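Local coordinates for protein nidogen-1 (Mus musculus, PDB 1GL4) that binds laminin, collagen IV and perlecan in basement membranes, with the perlecan site in the G2 beta-barrel domain of this fragment, at residues 47-58 with 71-82; 130-138 with 150-158. All coordinates share one frame; numbering follows the deposited sequence.

Interaction 1 of 2, residues 47-58 with 71-82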
loop_
_atom_site.group_PDB
_atom_site.type_symbol
_atom_site.label_atom_id
_atom_site.label_comp_id
_atom_site.label_asym_id
_atom_site.label_seq_id
_atom_site.Cartn_x
_atom_site.Cartn_y
_atom_site.Cartn_z
ATOM N N GLY A 47 14.724 6.926 1.413
ATOM C CA GLY A 47 14.924 5.841 2.366
ATOM C C GLY A 47 14.200 5.950 3.704
ATOM O O GLY A 47 14.449 5.164 4.626
ATOM N N SER A 48 13.284 6.902 3.814
ATOM C CA SER A 48 12.564 7.111 5.064
ATOM C C SER A 48 11.213 6.409 5.161
ATOM O O SER A 48 10.542 6.176 4.150
ATOM C CB SER A 48 12.330 8.609 5.276
ATOM O OG SER A 48 11.386 9.106 4.334
ATOM N N PRO A 49 10.804 6.048 6.390
ATOM C CA PRO A 49 9.511 5.387 6.603
ATOM C C PRO A 49 8.447 6.482 6.466
ATOM O O PRO A 49 8.693 7.636 6.844
ATOM C CB PRO A 49 9.596 4.892 8.054
ATOM C CG PRO A 49 11.065 4.741 8.299
ATOM C CD PRO A 49 11.640 5.964 7.600
ATOM N N GLN A 50 7.282 6.137 5.924
ATOM C CA GLN A 50 6.192 7.102 5.775
ATOM C C GLN A 50 4.876 6.436 6.153
ATOM O O GLN A 50 4.710 5.228 5.974
ATOM C CB GLN A 50 6.098 7.619 4.335
ATOM C CG GLN A 50 7.281 8.471 3.856
ATOM C CD GLN A 50 7.436 9.777 4.628
ATOM O OE1 GLN A 50 6.452 10.458 4.930
ATOM N NE2 GLN A 50 8.680 10.140 4.933
ATOM N N ARG A 51 3.947 7.227 6.681
ATOM C CA ARG A 51 2.645 6.708 7.078
ATOM C C ARG A 51 1.516 7.455 6.378
ATOM O O ARG A 51 1.621 8.654 6.127
ATOM C CB ARG A 51 2.484 6.820 8.596
ATOM C CG ARG A 51 3.462 5.952 9.372
ATOM C CD ARG A 51 3.286 6.091 10.881
ATOM N NE ARG A 51 3.649 7.420 11.361
ATOM C CZ ARG A 51 3.673 7.772 12.643
ATOM N NH1 ARG A 51 3.357 6.891 13.586
ATOM N NH2 ARG A 51 4.014 9.006 12.983
ATOM N N VAL A 52 0.447 6.728 6.051
ATOM C CA VAL A 52 -0.721 7.299 5.389
ATOM C C VAL A 52 -1.939 7.016 6.274
ATOM O O VAL A 52 -2.149 5.878 6.695
ATOM C CB VAL A 52 -0.957 6.656 4.002
ATOM C CG1 VAL A 52 -1.898 7.526 3.179
ATOM C CG2 VAL A 52 0.368 6.467 3.274
ATOM N N ASN A 53 -2.734 8.047 6.556
ATOM C CA ASN A 53 -3.914 7.898 7.406
ATOM C C ASN A 53 -5.160 8.535 6.804
ATOM O O ASN A 53 -5.080 9.543 6.099
ATOM C CB ASN A 53 -3.662 8.524 8.781
ATOM C CG ASN A 53 -2.660 7.745 9.604
ATOM O OD1 ASN A 53 -2.900 6.594 9.968
ATOM N ND2 ASN A 53 -1.529 8.367 9.903
ATOM N N GLY A 54 -6.315 7.952 7.104
ATOM C CA GLY A 54 -7.562 8.487 6.595
ATOM C C GLY A 54 -8.770 7.693 7.057
ATOM O O GLY A 54 -8.643 6.713 7.791
ATOM N N LYS A 55 -9.948 8.120 6.620
ATOM C CA LYS A 55 -11.193 7.460 6.984
ATOM C C LYS A 55 -11.783 6.702 5.799
ATOM O O LYS A 55 -11.497 7.013 4.638
ATOM C CB LYS A 55 -12.209 8.491 7.479
ATOM C CG LYS A 55 -11.868 9.126 8.817
ATOM C CD LYS A 55 -11.949 8.113 9.952
ATOM C CE LYS A 55 -11.764 8.797 11.305
ATOM N NZ LYS A 55 -11.880 7.838 12.444
ATOM N N VAL A 56 -12.610 5.706 6.104
ATOM C CA VAL A 56 -13.250 4.899 5.079
ATOM C C VAL A 56 -14.740 4.756 5.365
ATOM O O VAL A 56 -15.133 4.429 6.487
ATOM C CB VAL A 56 -12.657 3.472 5.017
ATOM C CG1 VAL A 56 -13.347 2.684 3.917
ATOM C CG2 VAL A 56 -11.145 3.529 4.784
ATOM N N LYS A 57 -15.565 5.010 4.354
ATOM C CA LYS A 57 -17.010 4.858 4.507
ATOM C C LYS A 57 -17.501 4.032 3.331
ATOM O O LYS A 57 -16.990 4.158 2.215
ATOM C CB LYS A 57 -17.730 6.216 4.521
ATOM C CG LYS A 57 -17.837 6.888 3.164
ATOM C CD LYS A 57 -18.840 8.050 3.165
ATOM C CE LYS A 57 -18.400 9.208 4.053
ATOM N NZ LYS A 57 -19.316 10.390 3.914
ATOM N N GLY A 58 -18.487 3.180 3.580
ATOM C CA GLY A 58 -19.008 2.354 2.512
ATOM C C GLY A 58 -20.486 2.018 2.619
ATOM O O GLY A 58 -21.084 2.085 3.692
ATOM N N PHE A 71 -20.992 1.373 6.690
ATOM C CA PHE A 71 -20.041 1.701 7.735
ATOM C C PHE A 71 -19.404 3.055 7.459
ATOM O O PHE A 71 -19.109 3.403 6.319
ATOM C CB PHE A 71 -18.986 0.597 7.892
ATOM C CG PHE A 71 -18.243 0.261 6.630
ATOM C CD1 PHE A 71 -17.107 0.974 6.262
ATOM C CD2 PHE A 71 -18.664 -0.791 5.822
ATOM C CE1 PHE A 71 -16.395 0.641 5.109
ATOM C CE2 PHE A 71 -17.961 -1.130 4.664
ATOM C CZ PHE A 71 -16.823 -0.411 4.308
ATOM N N GLU A 72 -19.239 3.831 8.518
ATOM C CA GLU A 72 -18.648 5.153 8.416
ATOM C C GLU A 72 -17.653 5.325 9.555
ATOM O O GLU A 72 -17.744 4.645 10.579
ATOM C CB GLU A 72 -19.750 6.216 8.490
ATOM C CG GLU A 72 -20.753 6.117 7.340
ATOM C CD GLU A 72 -22.069 6.819 7.631
ATOM O OE1 GLU A 72 -22.714 6.473 8.643
ATOM O OE2 GLU A 72 -22.461 7.707 6.842
ATOM N N ASN A 73 -16.691 6.215 9.359
ATOM C CA ASN A 73 -15.674 6.489 10.367
ATOM C C ASN A 73 -14.705 5.329 10.608
ATOM O O ASN A 73 -14.096 5.237 11.674
ATOM C CB ASN A 73 -16.337 6.891 11.688
ATOM C CG ASN A 73 -15.339 7.420 12.698
ATOM O OD1 ASN A 73 -14.650 8.412 12.446
ATOM N ND2 ASN A 73 -15.251 6.760 13.848
ATOM N N THR A 74 -14.570 4.440 9.628
ATOM C CA THR A 74 -13.633 3.324 9.738
ATOM C C THR A 74 -12.243 3.893 9.437
ATOM O O THR A 74 -12.105 4.744 8.554
ATOM C CB THR A 74 -13.963 2.211 8.722
ATOM O OG1 THR A 74 -15.198 1.583 9.091
ATOM C CG2 THR A 74 -12.854 1.157 8.691
ATOM N N ASP A 75 -11.227 3.435 10.170
ATOM C CA ASP A 75 -9.853 3.917 9.985
ATOM C C ASP A 75 -9.012 3.138 8.973
ATOM O O ASP A 75 -9.148 1.921 8.845
ATOM C CB ASP A 75 -9.085 3.885 11.311
ATOM C CG ASP A 75 -9.660 4.819 12.351
ATOM O OD1 ASP A 75 -9.765 6.030 12.077
ATOM O OD2 ASP A 75 -10.002 4.337 13.451
ATOM N N LEU A 76 -8.136 3.853 8.270
ATOM C CA LEU A 76 -7.207 3.236 7.323
ATOM C C LEU A 76 -5.819 3.734 7.719
ATOM O O LEU A 76 -5.606 4.941 7.860
ATOM C CB LEU A 76 -7.514 3.642 5.871
ATOM C CG LEU A 76 -6.628 2.982 4.800
ATOM C CD1 LEU A 76 -7.338 2.998 3.461
ATOM C CD2 LEU A 76 -5.279 3.697 4.699
ATOM N N HIS A 77 -4.890 2.804 7.931
ATOM C CA HIS A 77 -3.518 3.140 8.297
ATOM C C HIS A 77 -2.581 2.341 7.386
ATOM O O HIS A 77 -2.704 1.119 7.271
ATOM C CB HIS A 77 -3.251 2.775 9.760
ATOM C CG HIS A 77 -1.875 3.127 10.230
ATOM N ND1 HIS A 77 -1.497 4.418 10.531
ATOM C CD2 HIS A 77 -0.772 2.360 10.416
ATOM C CE1 HIS A 77 -0.223 4.432 10.882
ATOM N NE2 HIS A 77 0.239 3.196 10.820
ATOM N N SER A 78 -1.645 3.024 6.738
ATOM C CA SER A 78 -0.725 2.349 5.833
ATOM C C SER A 78 0.725 2.742 6.144
ATOM O O SER A 78 0.995 3.883 6.516
ATOM C CB SER A 78 -1.098 2.700 4.389
ATOM O OG SER A 78 -0.425 1.878 3.460
ATOM N N TYR A 79 1.645 1.793 5.989
ATOM C CA TYR A 79 3.069 2.002 6.273
ATOM C C TYR A 79 3.943 1.564 5.081
ATOM O O TYR A 79 3.690 0.522 4.454
ATOM C CB TYR A 79 3.455 1.185 7.525
ATOM C CG TYR A 79 4.827 1.464 8.125
ATOM C CD1 TYR A 79 4.981 2.394 9.154
ATOM C CD2 TYR A 79 5.964 0.790 7.673
ATOM C CE1 TYR A 79 6.234 2.647 9.723
ATOM C CE2 TYR A 79 7.230 1.035 8.236
ATOM C CZ TYR A 79 7.351 1.964 9.260
ATOM O OH TYR A 79 8.578 2.215 9.833
ATOM N N VAL A 80 4.962 2.368 4.771
ATOM C CA VAL A 80 5.901 2.073 3.687
ATOM C C VAL A 80 7.251 2.721 3.970
ATOM O O VAL A 80 7.331 3.710 4.702
ATOM C CB VAL A 80 5.418 2.631 2.325
ATOM C CG1 VAL A 80 4.134 1.971 1.903
ATOM C CG2 VAL A 80 5.222 4.132 2.429
ATOM N N VAL A 81 8.311 2.160 3.396
ATOM C CA VAL A 81 9.645 2.722 3.542
ATOM C C VAL A 81 10.118 3.090 2.135
ATOM O O VAL A 81 10.184 2.229 1.250
ATOM C CB VAL A 81 10.646 1.715 4.156
ATOM C CG1 VAL A 81 12.037 2.355 4.227
ATOM C CG2 VAL A 81 10.192 1.310 5.559
ATOM N N MET A 82 10.448 4.362 1.924
ATOM C CA MET A 82 10.889 4.803 0.607
ATOM C C MET A 82 11.985 3.904 0.043
ATOM O O MET A 82 12.948 3.557 0.735
ATOM C CB MET A 82 11.396 6.254 0.654
ATOM C CG MET A 82 10.388 7.274 1.180
ATOM S SD MET A 82 8.809 7.339 0.287
ATOM C CE MET A 82 9.384 7.482 -1.456
HETATM O O HOH W 1 -5.562 5.589 10.744
HETATM O O HOH W 2 -7.973 7.367 10.544
HETATM O O HOH W 3 -21.983 9.486 4.480
#

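Interaction 2 of 2, residues 130-138 with 150-158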
loop_
_atom_site.group_PDB
_atom_site.type_symbol
_atom_site.label_atom_id
_atom_site.label_comp_id
_atom_site.label_asym_id
_atom_site.label_seq_id
_atom_site.Cartn_x
_atom_site.Cartn_y
_atom_site.Cartn_z
ATOM N N THR A 130 2.757 13.059 -8.424
ATOM C CA THR A 130 1.676 13.851 -7.823
ATOM C C THR A 130 1.929 14.522 -6.471
ATOM O O THR A 130 1.152 15.388 -6.056
ATOM C CB THR A 130 0.411 12.995 -7.620
ATOM O OG1 THR A 130 0.629 12.095 -6.526
ATOM C CG2 THR A 130 0.098 12.174 -8.872
ATOM N N GLY A 131 2.980 14.116 -5.770
ATOM C CA GLY A 131 3.236 14.697 -4.464
ATOM C C GLY A 131 2.163 14.277 -3.466
ATOM O O GLY A 131 1.989 14.906 -2.419
ATOM N N GLY A 132 1.434 13.212 -3.787
ATOM C CA GLY A 132 0.393 12.747 -2.886
ATOM C C GLY A 132 -0.840 13.633 -2.876
ATOM O O GLY A 132 -1.625 13.604 -1.931
ATOM N N GLU A 133 -0.995 14.442 -3.921
ATOM C CA GLU A 133 -2.149 15.323 -4.062
ATOM C C GLU A 133 -2.842 14.906 -5.354
ATOM O O GLU A 133 -2.430 15.312 -6.436
ATOM C CB GLU A 133 -1.698 16.789 -4.168
ATOM C CG GLU A 133 -0.923 17.314 -2.959
ATOM C CD GLU A 133 -0.303 18.688 -3.208
ATOM O OE1 GLU A 133 0.447 18.851 -4.195
ATOM O OE2 GLU A 133 -0.555 19.606 -2.411
ATOM N N PHE A 134 -3.880 14.079 -5.250
ATOM C CA PHE A 134 -4.589 13.620 -6.442
ATOM C C PHE A 134 -5.920 12.963 -6.108
ATOM O O PHE A 134 -6.216 12.687 -4.945
ATOM C CB PHE A 134 -3.710 12.635 -7.244
ATOM C CG PHE A 134 -3.430 11.318 -6.533
ATOM C CD1 PHE A 134 -4.203 10.186 -6.795
ATOM C CD2 PHE A 134 -2.374 11.209 -5.628
ATOM C CE1 PHE A 134 -3.928 8.968 -6.172
ATOM C CE2 PHE A 134 -2.088 9.991 -4.998
ATOM C CZ PHE A 134 -2.866 8.866 -5.269
ATOM N N THR A 135 -6.726 12.741 -7.142
ATOM C CA THR A 135 -8.026 12.092 -6.991
ATOM C C THR A 135 -7.985 10.794 -7.792
ATOM O O THR A 135 -7.475 10.770 -8.914
ATOM C CB THR A 135 -9.171 12.955 -7.559
ATOM O OG1 THR A 135 -9.224 14.207 -6.866
ATOM C CG2 THR A 135 -10.508 12.233 -7.402
ATOM N N ARG A 136 -8.520 9.725 -7.211
ATOM C CA ARG A 136 -8.560 8.422 -7.861
ATOM C C ARG A 136 -10.005 7.956 -7.992
ATOM O O ARG A 136 -10.700 7.803 -6.985
ATOM C CB ARG A 136 -7.783 7.382 -7.043
ATOM C CG ARG A 136 -7.777 5.972 -7.656
ATOM C CD ARG A 136 -7.616 4.869 -6.599
ATOM N NE ARG A 136 -7.271 3.573 -7.192
ATOM C CZ ARG A 136 -7.157 2.438 -6.506
ATOM N NH1 ARG A 136 -7.368 2.423 -5.193
ATOM N NH2 ARG A 136 -6.799 1.315 -7.127
ATOM N N GLN A 137 -10.459 7.758 -9.227
ATOM C CA GLN A 137 -11.810 7.259 -9.478
ATOM C C GLN A 137 -11.605 5.847 -10.009
ATOM O O GLN A 137 -10.948 5.672 -11.030
ATOM C CB GLN A 137 -12.525 8.075 -10.562
ATOM C CG GLN A 137 -12.694 9.560 -10.286
ATOM C CD GLN A 137 -13.280 10.293 -11.488
ATOM O OE1 GLN A 137 -14.452 10.110 -11.833
ATOM N NE2 GLN A 137 -12.459 11.119 -12.143
ATOM N N ALA A 138 -12.150 4.842 -9.326
ATOM C CA ALA A 138 -11.990 3.466 -9.787
ATOM C C ALA A 138 -13.296 2.674 -9.794
ATOM O O ALA A 138 -14.226 2.963 -9.037
ATOM C CB ALA A 138 -10.954 2.745 -8.929
ATOM N N VAL A 150 -17.943 0.861 -7.008
ATOM C CA VAL A 150 -17.323 2.136 -7.341
ATOM C C VAL A 150 -16.502 2.652 -6.164
ATOM O O VAL A 150 -16.970 2.664 -5.027
ATOM C CB VAL A 150 -18.383 3.203 -7.704
ATOM C CG1 VAL A 150 -17.717 4.559 -7.887
ATOM C CG2 VAL A 150 -19.114 2.796 -8.972
ATOM N N LEU A 151 -15.280 3.083 -6.453
ATOM C CA LEU A 151 -14.377 3.600 -5.430
ATOM C C LEU A 151 -13.912 5.014 -5.752
ATOM O O LEU A 151 -13.603 5.325 -6.906
ATOM C CB LEU A 151 -13.157 2.678 -5.309
ATOM C CG LEU A 151 -11.954 3.136 -4.474
ATOM C CD1 LEU A 151 -11.129 1.922 -4.090
ATOM C CD2 LEU A 151 -11.100 4.135 -5.247
ATOM N N LYS A 152 -13.881 5.872 -4.735
ATOM C CA LYS A 152 -13.395 7.238 -4.907
ATOM C C LYS A 152 -12.455 7.546 -3.750
ATOM O O LYS A 152 -12.819 7.385 -2.584
ATOM C CB LYS A 152 -14.539 8.256 -4.922
ATOM C CG LYS A 152 -14.052 9.679 -5.177
ATOM C CD LYS A 152 -15.195 10.638 -5.480
ATOM C CE LYS A 152 -14.660 12.005 -5.893
ATOM N NZ LYS A 152 -15.748 12.954 -6.280
ATOM N N GLN A 153 -11.237 7.966 -4.079
ATOM C CA GLN A 153 -10.242 8.290 -3.059
ATOM C C GLN A 153 -9.596 9.640 -3.328
ATOM O O GLN A 153 -9.211 9.942 -4.460
ATOM C CB GLN A 153 -9.165 7.196 -2.995
ATOM C CG GLN A 153 -9.584 5.938 -2.216
ATOM C CD GLN A 153 -8.593 4.783 -2.358
ATOM O OE1 GLN A 153 -8.433 3.964 -1.446
ATOM N NE2 GLN A 153 -7.943 4.701 -3.505
ATOM N N GLN A 154 -9.493 10.455 -2.284
ATOM C CA GLN A 154 -8.884 11.773 -2.396
ATOM C C GLN A 154 -7.646 11.843 -1.514
ATOM O O GLN A 154 -7.701 11.508 -0.326
ATOM C CB GLN A 154 -9.878 12.856 -1.974
ATOM C CG GLN A 154 -9.314 14.274 -2.021
ATOM C CD GLN A 154 -8.902 14.704 -3.422
ATOM O OE1 GLN A 154 -9.653 14.526 -4.386
ATOM N NE2 GLN A 154 -7.709 15.283 -3.538
ATOM N N PHE A 155 -6.533 12.266 -2.108
ATOM C CA PHE A 155 -5.264 12.394 -1.399
ATOM C C PHE A 155 -4.954 13.886 -1.294
ATOM O O PHE A 155 -4.956 14.600 -2.303
ATOM C CB PHE A 155 -4.158 11.668 -2.165
ATOM C CG PHE A 155 -4.404 10.187 -2.328
ATOM C CD1 PHE A 155 -5.388 9.720 -3.196
ATOM C CD2 PHE A 155 -3.652 9.263 -1.612
ATOM C CE1 PHE A 155 -5.620 8.350 -3.349
ATOM C CE2 PHE A 155 -3.871 7.889 -1.755
ATOM C CZ PHE A 155 -4.859 7.435 -2.626
ATOM N N SER A 156 -4.670 14.349 -0.082
ATOM C CA SER A 156 -4.429 15.772 0.147
ATOM C C SER A 156 -3.043 16.180 0.645
ATOM O O SER A 156 -2.918 17.143 1.404
ATOM C CB SER A 156 -5.485 16.300 1.127
ATOM O OG SER A 156 -6.779 15.855 0.759
ATOM N N GLY A 157 -2.014 15.454 0.223
ATOM C CA GLY A 157 -0.658 15.777 0.628
ATOM C C GLY A 157 -0.310 15.447 2.068
ATOM O O GLY A 157 -1.008 14.677 2.735
ATOM N N ILE A 158 0.786 16.031 2.540
ATOM C CA ILE A 158 1.265 15.822 3.904
ATOM C C ILE A 158 0.620 16.858 4.822
ATOM O O ILE A 158 0.743 18.062 4.587
ATOM C CB ILE A 158 2.796 15.978 3.969
ATOM C CG1 ILE A 158 3.455 15.020 2.967
ATOM C CG2 ILE A 158 3.297 15.674 5.378
ATOM C CD1 ILE A 158 4.939 15.243 2.789
#

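Interaction 1 of 2, residues 47-58 with 71-82
Asn53 and His77 meet side by side on the outer face of an antiparallel beta hairpin of the G2 beta-barrel. His77 ND1 donates a hydrogen bond to Asn53 OD1 at 2.6 Å, nearly in the plane of the ring. The ring stands there because its CG is anti to the backbone N (chi1 -178°). Its other nitrogen, NE2, bonds a polar side chain on the chain of another protein; His77 and Tyr79 are involved in perlecan binding. With an alanine replacing His77, Asn53 OD1 would probably lose this donor and the partner chain its bond to NE2. Arg51 CD comes to the edge of the imidazole, and Pro49 CB packs against the phenol end of Tyr79. The reverse face carries Val52, Val56, Leu76 and Phe71, with Val56 CG2 3.8 Å from Leu76 CB. Strand 164-171 pairs with the 49-58 side, and strand 86-92 packs on Leu76. Paired backbone bonds hold the two strands in register as far as Val56 and Thr74. A beta bulge then shifts the pairing by one, and Gly58 CA lies over the Phe71 ring face. Farther along the His77 face, Lys55 NZ forms a salt bridge with Asp75 OD1 at 2.8 Å and also bonds Asn73 OD1.

Interaction 2 of 2, residues 130-138 with 150-158
Phe134 and Phe155 form an offset (parallel-displaced) stack across an antiparallel hairpin of the G2 barrel. Their planes are 13° apart and the ring centroids 3.9 Å apart. Phe134 CZ sits over the centre of the Phe155 ring, while Phe155 CD1 lies toward the rim of the Phe134 ring. The CB of Phe155 also lies over the Phe134 ring as a CH-pi contact. Phe134 reaches this place with its CG between the backbone N and the carbonyl carbon (chi1 66°), which lays the ring beside its partner. The two residues are a hydrogen-bonded pair, and Phe155 N meets Phe134 O at 2.9 Å.

Arg136 buries the most surface of any residue here. Its chain projects from the same face, extended from CG to NE, and its CB meets the edge of the Phe155 ring. Arg136 CD touches Leu151 CD2 at 3.8 Å. The guanidinium is buried and held from outside the hairpin: NH1 bonds Pro107 O and NE bonds Gln229 OE1. Further along, Leu151 CD2 packs on Ala138 CB at 3.9 Å.

On the other face, the Thr135 hydroxyl OG1 donates to Gln154 OE1 at 2.5 Å. Before the strand, a type I' turn from Thr130 to Glu133 brings Gly132 O to Gly157 N at 2.9 Å.

Helix 107-115 covers the aromatic face, with Ile111 on Arg136 and Phe155, and Met115 on Phe155. Strand 221-232 flanks 133-138, and strand 164-171 flanks 150-156.

In the fold
From the N terminus, the chain leaves the EGF-like domain and enters the G2 beta-barrel. Interaction 1 closes first, joining strands 49-62 and 69-81 into a hairpin. Strand 86-92 and helices 96-99, 107-115 and 126-130 follow. Interaction 2 then closes a second hairpin, of strands 133-142 and 149-156. The two contacts lie in series and neither nest nor cross. Their centres are 12 Å apart, and their nearest atoms, about 5 Å apart, do not touch. Strand 164-171 bridges them: it pairs parallel to 49-62 and antiparallel to 149-156. Only interaction 1 holds perlecan-binding residues; interaction 2 lies away from that site.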